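Local coordinates for nucleoside-diphosphate sugar epimerase (SulA family) (Corynebacterium glutamicum, PDB 3OH8), which probably acts as an NAD(P)-dependent nucleoside-diphosphate-sugar epimerase with a Rossmann-type fold, at residues A[3-8]-A[443-448]; A[248-253]-A[296-301]; A[342-347]-A[427-432]. All coordinates share one frame; numbering follows the deposited sequence.

Contact 1 (A[3-8]-A[443-448])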
loop_
_atom_site.group_PDB
_atom_site.type_symbol
_atom_site.label_atom_id
_atom_site.label_comp_id
_atom_site.label_asym_id
_atom_site.label_seq_id
_atom_site.Cartn_x
_atom_site.Cartn_y
_atom_site.Cartn_z
ATOM N N LEU A 3 -1.909 2.438 26.317
ATOM C CA LEU A 3 -0.863 1.545 25.822
ATOM C C LEU A 3 0.449 2.270 25.585
ATOM O O LEU A 3 0.487 3.296 24.909
ATOM C CB LEU A 3 -1.286 0.834 24.531
ATOM C CG LEU A 3 -0.280 -0.188 23.960
ATOM C CD1 LEU A 3 0.028 -1.283 24.984
ATOM C CD2 LEU A 3 -0.772 -0.816 22.654
ATOM N N THR A 4 1.520 1.730 26.152
ATOM C CA THR A 4 2.869 2.179 25.809
ATOM C C THR A 4 3.667 0.977 25.317
ATOM O O THR A 4 3.715 -0.061 25.977
ATOM C CB THR A 4 3.598 2.824 27.005
ATOM O OG1 THR A 4 2.795 3.878 27.551
ATOM C CG2 THR A 4 4.927 3.397 26.562
ATOM N N THR A 5 4.287 1.118 24.151
ATOM C CA THR A 5 5.032 0.012 23.564
ATOM C C THR A 5 6.097 0.553 22.617
ATOM O O THR A 5 5.927 1.621 22.017
ATOM C CB THR A 5 4.086 -1.011 22.856
ATOM O OG1 THR A 5 4.803 -2.215 22.567
ATOM C CG2 THR A 5 3.480 -0.432 21.546
ATOM N N SER A 6 7.202 -0.180 22.497
ATOM C CA SER A 6 8.347 0.279 21.715
ATOM C C SER A 6 8.722 -0.695 20.595
ATOM O O SER A 6 8.497 -1.902 20.706
ATOM C CB SER A 6 9.571 0.502 22.632
ATOM O OG SER A 6 9.357 1.554 23.563
ATOM N N HIS A 7 9.320 -0.171 19.530
ATOM C CA HIS A 7 9.837 -1.025 18.458
ATOM C C HIS A 7 11.069 -0.411 17.811
ATOM O O HIS A 7 11.182 0.810 17.685
ATOM C CB HIS A 7 8.754 -1.315 17.403
ATOM C CG HIS A 7 8.222 -0.094 16.713
ATOM N ND1 HIS A 7 8.387 0.135 15.365
ATOM C CD2 HIS A 7 7.502 0.955 17.185
ATOM C CE1 HIS A 7 7.795 1.272 15.031
ATOM N NE2 HIS A 7 7.253 1.786 16.120
ATOM N N PHE A 8 11.996 -1.270 17.403
ATOM C CA PHE A 8 13.254 -0.825 16.823
ATOM C C PHE A 8 13.198 -0.768 15.298
ATOM O O PHE A 8 12.713 -1.692 14.652
ATOM C CB PHE A 8 14.369 -1.788 17.235
ATOM C CG PHE A 8 15.699 -1.469 16.624
ATOM C CD1 PHE A 8 16.435 -0.377 17.073
ATOM C CD2 PHE A 8 16.226 -2.273 15.619
ATOM C CE1 PHE A 8 17.669 -0.073 16.513
ATOM C CE2 PHE A 8 17.462 -1.980 15.052
ATOM C CZ PHE A 8 18.183 -0.880 15.496
ATOM N N GLU A 443 -1.600 -9.053 13.439
ATOM C CA GLU A 443 -0.169 -9.113 13.744
ATOM C C GLU A 443 0.109 -8.785 15.217
ATOM O O GLU A 443 -0.745 -8.251 15.913
ATOM C CB GLU A 443 0.641 -8.245 12.772
ATOM C CG GLU A 443 0.723 -8.868 11.367
ATOM C CD GLU A 443 1.482 -8.010 10.357
ATOM O OE1 GLU A 443 1.163 -6.810 10.231
ATOM O OE2 GLU A 443 2.388 -8.548 9.675
ATOM N N GLN A 444 1.296 -9.152 15.685
ATOM C CA GLN A 444 1.679 -8.974 17.080
ATOM C C GLN A 444 2.595 -7.780 17.214
ATOM O O GLN A 444 3.366 -7.473 16.302
ATOM C CB GLN A 444 2.467 -10.186 17.588
ATOM C CG GLN A 444 1.781 -11.526 17.477
ATOM C CD GLN A 444 2.778 -12.684 17.554
ATOM O OE1 GLN A 444 3.987 -12.475 17.720
ATOM N NE2 GLN A 444 2.274 -13.908 17.426
ATOM N N LEU A 445 2.524 -7.137 18.373
ATOM C CA LEU A 445 3.479 -6.121 18.769
ATOM C C LEU A 445 4.901 -6.638 18.644
ATOM O O LEU A 445 5.165 -7.823 18.881
ATOM C CB LEU A 445 3.243 -5.724 20.220
ATOM C CG LEU A 445 1.900 -5.085 20.563
ATOM C CD1 LEU A 445 1.821 -4.866 22.058
ATOM C CD2 LEU A 445 1.728 -3.781 19.795
ATOM N N ALA A 446 5.816 -5.736 18.287
ATOM C CA ALA A 446 7.245 -6.045 18.254
ATOM C C ALA A 446 7.673 -6.618 19.605
ATOM O O ALA A 446 8.455 -7.566 19.679
ATOM C CB ALA A 446 8.051 -4.782 17.950
ATOM N N ASP A 447 7.172 -6.009 20.675
ATOM C CA ASP A 447 7.434 -6.502 22.021
ATOM C C ASP A 447 6.600 -7.747 22.277
ATOM O O ASP A 447 5.466 -7.661 22.751
ATOM C CB ASP A 447 7.118 -5.419 23.050
ATOM C CG ASP A 447 7.557 -5.808 24.456
ATOM O OD1 ASP A 447 7.583 -7.021 24.747
ATOM O OD2 ASP A 447 7.874 -4.901 25.267
ATOM N N PHE A 448 7.171 -8.902 21.941
ATOM C CA PHE A 448 6.466 -10.178 22.024
ATOM C C PHE A 448 5.980 -10.477 23.437
ATOM O O PHE A 448 4.832 -10.874 23.643
ATOM C CB PHE A 448 7.366 -11.305 21.527
HETATM O O HOH W 1 6.064 -3.395 20.535
HETATM O O HOH W 2 7.511 -2.128 24.487
#
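T5 holds its OG1 anti to the backbone N (chi1 -167°), and D447 on the facing loop likewise turns CG anti to its own N (chi1 -172°); the two side chains pass each other heading opposite ways, T5 OG1 standing 4.0 Å from D447 CB. T5 OG1 lies equally close to L445 CD1, while the methyl T5 CG2 looks at L445 CD2 as the two side chains cross obliquely. Further along, A446 CB sits 3.6 Å from H7 CB, the nearest approach between the two segments. The imidazole of H7 leads away from the loop, so only its CB takes part here.

Strand 3-8 is an outermost strand of an antiparallel sheet and pairs on its inner side with strand 102-110. The 443-448 loop lies against it without any direct backbone pairing, and two waters bridge their polar groups. One molecule donates to T5 OG1 at 2.7 Å and also to S6 O. The same water accepts from D447 N at 2.8 Å. A second accepts from S6 N and donates to D447 OD2, 2.9 Å away.

D447 is the N-cap of helix 448-454 and the centre of an inverse gamma turn. Its OD1 caps Q450 N, leaving OD2 for the water, and the Q450 side chain turns back to the strand, its OE1 hydrogen-bonded to T5 OG1 and its NE2 to T4 O.

Contact 2 (A[248-253]-A[296-301]); sequences TMISAS and GKRVAF
T248 and R298 run alongside one another from neighbouring strands, heading in the same direction, on the sheet face they share with I250 and A300. The methyl T248 CG2 rests over one face of the R298 guanidinium, 3.5 Å above its plane and offset toward the rim. The arginine gets there by starting with CG anti to the backbone N (chi1 -175°) and then bending at chi3 (58°), which swings NE round toward T248. I250 runs alongside R298 too: its CD1 comes obliquely to the guanidinium, near NH1, and also packs 4.1 Å from A300 CB.

The other face carries M249, V299, S251 and F301. M249, a selenomethionine, sends its fully extended end away from the neighbouring strand, leaving its CB near V299 CG2, and S253 CB meets F301 CB.

Between these faces, strands 248-253 and 298-301 run parallel, 7° apart and 4.7 Å between axes, as neighbours in the Rossmann-type sheet of the epimerase/dehydratase family. M249 is bonded at both ends: its N donates to R298 O at 2.8 Å, and its O accepts from A300 N at 3.1 Å. S251 N then reaches A300 O at 2.9 Å in a nearly straight bond. CA-H...O contacts fill in between, among them V299 CA to M249 O at 3.2 Å.

R298 NH1 is hydrogen-bonded to the carbonyls of A352 and I358, and NH2 weakly to I353 O. Carbonyls at the C-terminal end of helix 342-354 and just beyond it thus receive the guanidinium, while threonine and isoleucine carbons supply its apolar packing; the positive charge is probably stabilised by these carbonyl dipoles.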
loop_
_atom_site.group_PDB
_atom_site.type_symbol
_atom_site.label_atom_id
_atom_site.label_comp_id
_atom_site.label_asym_id
_atom_site.label_seq_id
_atom_site.Cartn_x
_atom_site.Cartn_y
_atom_site.Cartn_z
ATOM N N THR A 248 8.903 7.260 -19.553
ATOM C CA THR A 248 8.416 5.966 -19.098
ATOM C C THR A 248 6.907 5.918 -18.938
ATOM O O THR A 248 6.318 6.847 -18.397
ATOM C CB THR A 248 9.066 5.626 -17.739
ATOM O OG1 THR A 248 10.493 5.659 -17.879
ATOM C CG2 THR A 248 8.637 4.253 -17.264
HETATM N N MSE A 249 6.292 4.825 -19.397
HETATM C CA MSE A 249 4.878 4.576 -19.148
HETATM C C MSE A 249 4.721 3.240 -18.439
HETATM O O MSE A 249 5.038 2.177 -19.001
HETATM C CB MSE A 249 4.052 4.603 -20.453
HETATM C CG MSE A 249 2.536 4.477 -20.246
HETATM SE SE MSE A 249 1.526 4.594 -21.749
HETATM C CE MSE A 249 -0.111 4.501 -21.054
ATOM N N ILE A 250 4.276 3.294 -17.184
ATOM C CA ILE A 250 3.934 2.087 -16.438
ATOM C C ILE A 250 2.421 1.915 -16.477
ATOM O O ILE A 250 1.689 2.708 -15.884
ATOM C CB ILE A 250 4.380 2.184 -14.959
ATOM C CG1 ILE A 250 5.866 2.548 -14.872
ATOM C CG2 ILE A 250 4.115 0.862 -14.235
ATOM C CD1 ILE A 250 6.766 1.648 -15.733
ATOM N N SER A 251 1.950 0.884 -17.169
ATOM C CA SER A 251 0.525 0.764 -17.447
ATOM C C SER A 251 -0.090 -0.448 -16.738
ATOM O O SER A 251 0.451 -1.549 -16.807
ATOM C CB SER A 251 0.302 0.648 -18.968
ATOM O OG SER A 251 -1.067 0.803 -19.277
ATOM N N ALA A 252 -1.213 -0.250 -16.060
ATOM C CA ALA A 252 -1.882 -1.361 -15.392
ATOM C C ALA A 252 -2.308 -2.417 -16.413
ATOM O O ALA A 252 -2.680 -2.091 -17.538
ATOM C CB ALA A 252 -3.095 -0.866 -14.624
ATOM N N SER A 253 -2.240 -3.685 -16.027
ATOM C CA SER A 253 -2.825 -4.745 -16.842
ATOM C C SER A 253 -3.377 -5.781 -15.879
ATOM O O SER A 253 -3.697 -5.439 -14.741
ATOM C CB SER A 253 -1.803 -5.350 -17.808
ATOM O OG SER A 253 -2.438 -6.274 -18.679
ATOM N N GLY A 296 10.162 4.959 -28.588
ATOM C CA GLY A 296 11.377 4.646 -27.848
ATOM C C GLY A 296 11.305 4.810 -26.337
ATOM O O GLY A 296 12.333 4.724 -25.658
ATOM N N LYS A 297 10.113 5.054 -25.796
ATOM C CA LYS A 297 9.975 5.198 -24.339
ATOM C C LYS A 297 9.908 3.838 -23.663
ATOM O O LYS A 297 9.547 2.842 -24.289
ATOM C CB LYS A 297 8.733 6.016 -23.964
ATOM C CG LYS A 297 8.963 7.518 -24.013
ATOM C CD LYS A 297 8.788 8.064 -25.412
ATOM C CE LYS A 297 9.491 9.407 -25.566
ATOM N NZ LYS A 297 8.917 10.438 -24.676
ATOM N N ARG A 298 10.243 3.796 -22.376
ATOM C CA ARG A 298 10.169 2.538 -21.643
ATOM C C ARG A 298 8.718 2.246 -21.246
ATOM O O ARG A 298 8.060 3.089 -20.643
ATOM C CB ARG A 298 11.084 2.571 -20.410
ATOM C CG ARG A 298 11.158 1.235 -19.661
ATOM C CD ARG A 298 12.298 1.206 -18.640
ATOM N NE ARG A 298 12.205 2.267 -17.636
ATOM C CZ ARG A 298 11.529 2.171 -16.495
ATOM N NH1 ARG A 298 10.863 1.057 -16.190
ATOM N NH2 ARG A 298 11.516 3.196 -15.654
ATOM N N VAL A 299 8.219 1.062 -21.596
ATOM C CA VAL A 299 6.858 0.673 -21.234
ATOM C C VAL A 299 6.864 -0.657 -20.491
ATOM O O VAL A 299 7.547 -1.599 -20.911
ATOM C CB VAL A 299 5.958 0.530 -22.499
ATOM C CG1 VAL A 299 4.527 0.152 -22.117
ATOM C CG2 VAL A 299 5.980 1.812 -23.308
ATOM N N ALA A 300 6.129 -0.728 -19.382
ATOM C CA ALA A 300 5.872 -2.010 -18.720
ATOM C C ALA A 300 4.382 -2.180 -18.453
ATOM O O ALA A 300 3.655 -1.199 -18.275
ATOM C CB ALA A 300 6.647 -2.123 -17.424
ATOM N N PHE A 301 3.943 -3.435 -18.431
ATOM C CA PHE A 301 2.557 -3.796 -18.168
ATOM C C PHE A 301 2.543 -4.551 -16.865
ATOM O O PHE A 301 3.180 -5.599 -16.739
ATOM C CB PHE A 301 2.010 -4.706 -19.275
ATOM C CG PHE A 301 2.350 -4.242 -20.652
ATOM C CD1 PHE A 301 1.801 -3.074 -21.151
ATOM C CD2 PHE A 301 3.211 -4.973 -21.451
ATOM C CE1 PHE A 301 2.110 -2.638 -22.419
ATOM C CE2 PHE A 301 3.528 -4.538 -22.725
ATOM C CZ PHE A 301 2.976 -3.364 -23.205
#

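Contact 3 (A[342-347]-A[427-432]); sequences IDDLTD and FRYTDI
D344 grips the 427-432 loop with both carboxylate oxygens. OD1 accepts R428 N at 2.7 Å and OD2 accepts Y429 N at 2.8 Å, each on its syn lone pair, so two consecutive backbone N-H groups close on one carboxylate and fix its rotation. With CG anti to the carbonyl carbon (chi1 -80°), the D344 carboxylate is set against the loop, where F427 CB and CD2 also pack near OD1.

The R428 side chain, extended from CG to NE, runs back over the helix and crosses D347 at about a right angle. Its NE makes a salt bridge to D347 OD2, 2.7 Å long, meeting the oxygen on its syn side but 24° out of the carboxylate plane. The second bond, NH2 to OD1 at 2.9 Å, is weak, its N-H...O angle only 126°. D343 CB lies over one face of the guanidinium and touches R428 CD at 3.8 Å.

The looser side is bridged by water. One molecule, at the guanidinium edge and in its plane, accepts from R428 NH1, donates to D343 OD2 at 3.1 Å and is hydrogen-bonded to Y429 OH. Another donates to both D344 OD2 and Y429 O, bringing to three the bonds that D344 makes here. D343 OD1 is held by Q128, and R428 NH1 also has a salt bridge to D132; both partners belong to helix 119-139.

Helix 342-354 follows strand 336-341 of the Rossmann-type domain, and a single carboxylate of its first turn takes two consecutive backbone N-H groups of the loop from the DUF1731 region, with R428 paired to D347 about one turn further on.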
loop_
_atom_site.group_PDB
_atom_site.type_symbol
_atom_site.label_atom_id
_atom_site.label_comp_id
_atom_site.label_asym_id
_atom_site.label_seq_id
_atom_site.Cartn_x
_atom_site.Cartn_y
_atom_site.Cartn_z
ATOM N N ILE A 342 -1.461 -5.968 -1.123
ATOM C CA ILE A 342 -1.484 -4.644 -1.733
ATOM C C ILE A 342 -0.113 -3.947 -1.642
ATOM O O ILE A 342 0.308 -3.262 -2.580
ATOM C CB ILE A 342 -2.609 -3.748 -1.193
ATOM C CG1 ILE A 342 -2.607 -2.423 -1.963
ATOM C CG2 ILE A 342 -2.491 -3.529 0.327
ATOM C CD1 ILE A 342 -3.853 -1.588 -1.755
ATOM N N ASP A 343 0.594 -4.139 -0.536
ATOM C CA ASP A 343 1.884 -3.475 -0.387
ATOM C C ASP A 343 2.883 -3.987 -1.418
ATOM O O ASP A 343 3.687 -3.219 -1.954
ATOM C CB ASP A 343 2.439 -3.642 1.025
ATOM C CG ASP A 343 1.640 -2.884 2.061
ATOM O OD1 ASP A 343 1.278 -1.719 1.801
ATOM O OD2 ASP A 343 1.374 -3.460 3.142
ATOM N N ASP A 344 2.838 -5.284 -1.710
ATOM C CA ASP A 344 3.722 -5.813 -2.742
ATOM C C ASP A 344 3.391 -5.258 -4.123
ATOM O O ASP A 344 4.294 -5.061 -4.939
ATOM C CB ASP A 344 3.734 -7.337 -2.745
ATOM C CG ASP A 344 4.643 -7.893 -1.660
ATOM O OD1 ASP A 344 5.811 -7.453 -1.601
ATOM O OD2 ASP A 344 4.197 -8.750 -0.867
ATOM N N LEU A 345 2.109 -4.993 -4.373
ATOM C CA LEU A 345 1.694 -4.446 -5.656
ATOM C C LEU A 345 2.219 -3.017 -5.831
ATOM O O LEU A 345 2.828 -2.707 -6.864
ATOM C CB LEU A 345 0.176 -4.499 -5.820
ATOM C CG LEU A 345 -0.398 -3.892 -7.112
ATOM C CD1 LEU A 345 0.202 -4.567 -8.332
ATOM C CD2 LEU A 345 -1.929 -4.021 -7.142
ATOM N N THR A 346 2.013 -2.155 -4.831
ATOM C CA THR A 346 2.578 -0.812 -4.925
ATOM C C THR A 346 4.116 -0.841 -4.997
ATOM O O THR A 346 4.703 -0.072 -5.761
ATOM C CB THR A 346 2.059 0.164 -3.826
ATOM O OG1 THR A 346 2.451 -0.294 -2.527
ATOM C CG2 THR A 346 0.529 0.260 -3.883
ATOM N N ASP A 347 4.762 -1.720 -4.223
ATOM C CA ASP A 347 6.219 -1.889 -4.338
ATOM C C ASP A 347 6.616 -2.116 -5.793
ATOM O O ASP A 347 7.606 -1.558 -6.282
ATOM C CB ASP A 347 6.722 -3.059 -3.494
ATOM C CG ASP A 347 6.878 -2.701 -2.017
ATOM O OD1 ASP A 347 6.555 -1.556 -1.620
ATOM O OD2 ASP A 347 7.325 -3.578 -1.253
ATOM N N PHE A 427 9.848 -9.809 -1.879
ATOM C CA PHE A 427 8.432 -9.596 -1.597
ATOM C C PHE A 427 8.247 -9.426 -0.105
ATOM O O PHE A 427 8.892 -10.102 0.687
ATOM C CB PHE A 427 7.592 -10.788 -2.060
ATOM C CG PHE A 427 7.468 -10.899 -3.544
ATOM C CD1 PHE A 427 8.423 -11.573 -4.280
ATOM C CD2 PHE A 427 6.391 -10.332 -4.205
ATOM C CE1 PHE A 427 8.313 -11.690 -5.655
ATOM C CE2 PHE A 427 6.273 -10.434 -5.586
ATOM C CZ PHE A 427 7.233 -11.113 -6.314
ATOM N N ARG A 428 7.350 -8.525 0.274
ATOM C CA ARG A 428 6.993 -8.342 1.667
ATOM C C ARG A 428 6.235 -9.552 2.196
ATOM O O ARG A 428 6.461 -9.987 3.325
ATOM C CB ARG A 428 6.123 -7.101 1.828
ATOM C CG ARG A 428 6.837 -5.800 1.482
ATOM C CD ARG A 428 6.029 -4.598 1.955
ATOM N NE ARG A 428 6.513 -3.348 1.364
ATOM C CZ ARG A 428 6.246 -2.144 1.859
ATOM N NH1 ARG A 428 5.503 -2.042 2.951
ATOM N NH2 ARG A 428 6.718 -1.046 1.265
ATOM N N TYR A 429 5.321 -10.081 1.387
ATOM C CA TYR A 429 4.511 -11.221 1.804
ATOM C C TYR A 429 4.495 -12.307 0.736
ATOM O O TYR A 429 3.843 -12.178 -0.297
ATOM C CB TYR A 429 3.097 -10.761 2.143
ATOM C CG TYR A 429 3.113 -9.618 3.118
ATOM C CD1 TYR A 429 3.356 -9.844 4.469
ATOM C CD2 TYR A 429 2.939 -8.306 2.683
ATOM C CE1 TYR A 429 3.410 -8.789 5.377
ATOM C CE2 TYR A 429 2.979 -7.247 3.580
ATOM C CZ TYR A 429 3.226 -7.502 4.925
ATOM O OH TYR A 429 3.280 -6.478 5.819
ATOM N N THR A 430 5.238 -13.376 0.982
ATOM C CA THR A 430 5.269 -14.491 0.045
ATOM C C THR A 430 4.110 -15.457 0.325
ATOM O O THR A 430 3.683 -16.203 -0.558
ATOM C CB THR A 430 6.621 -15.244 0.118
ATOM O OG1 THR A 430 6.875 -15.624 1.471
ATOM C CG2 THR A 430 7.766 -14.347 -0.343
ATOM N N ASP A 431 3.599 -15.436 1.553
ATOM C CA ASP A 431 2.545 -16.368 1.952
ATOM C C ASP A 431 1.247 -15.640 2.266
ATOM O O ASP A 431 1.240 -14.655 3.001
ATOM C CB ASP A 431 2.979 -17.180 3.173
ATOM C CG ASP A 431 4.379 -17.733 3.030
ATOM O OD1 ASP A 431 4.679 -18.324 1.967
ATOM O OD2 ASP A 431 5.179 -17.572 3.980
ATOM N N ILE A 432 0.147 -16.149 1.728
ATOM C CA ILE A 432 -1.123 -15.446 1.828
ATOM C C ILE A 432 -1.619 -15.273 3.268
ATOM O O ILE A 432 -2.233 -14.261 3.599
ATOM C CB ILE A 432 -2.207 -16.130 0.970
ATOM C CG1 ILE A 432 -3.406 -15.196 0.804
ATOM C CG2 ILE A 432 -2.596 -17.475 1.575
ATOM C CD1 ILE A 432 -4.384 -15.642 -0.257
HETATM O O HOH W 3 4.033 -3.938 4.577
HETATM O O HOH W 4 2.332 -10.409 -1.893
#

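Contact 2 lies within the Rossmann-type sheet and is tied by direct backbone bonds between parallel strands, with mixed polar and apolar side chains on both faces. Contact 3 is also largely buried, its centre about 9 Å from the centre of the chain, yet it is polar, with carboxylates of helix 342-354 taking backbone N-H groups and one arginine of the DUF1731 loop. That helix serves contact 2 as well, through its packing on I250 and the carbonyls that take R298. Contact 1, about 40 Å from contact 2 between centres and across the chain's centre from it, edges the separate antiparallel sheet and relies on waters instead of direct bonds. Helix 119-139 links contacts 1 and 3, touching T5 and A446 in one and R428 in the other.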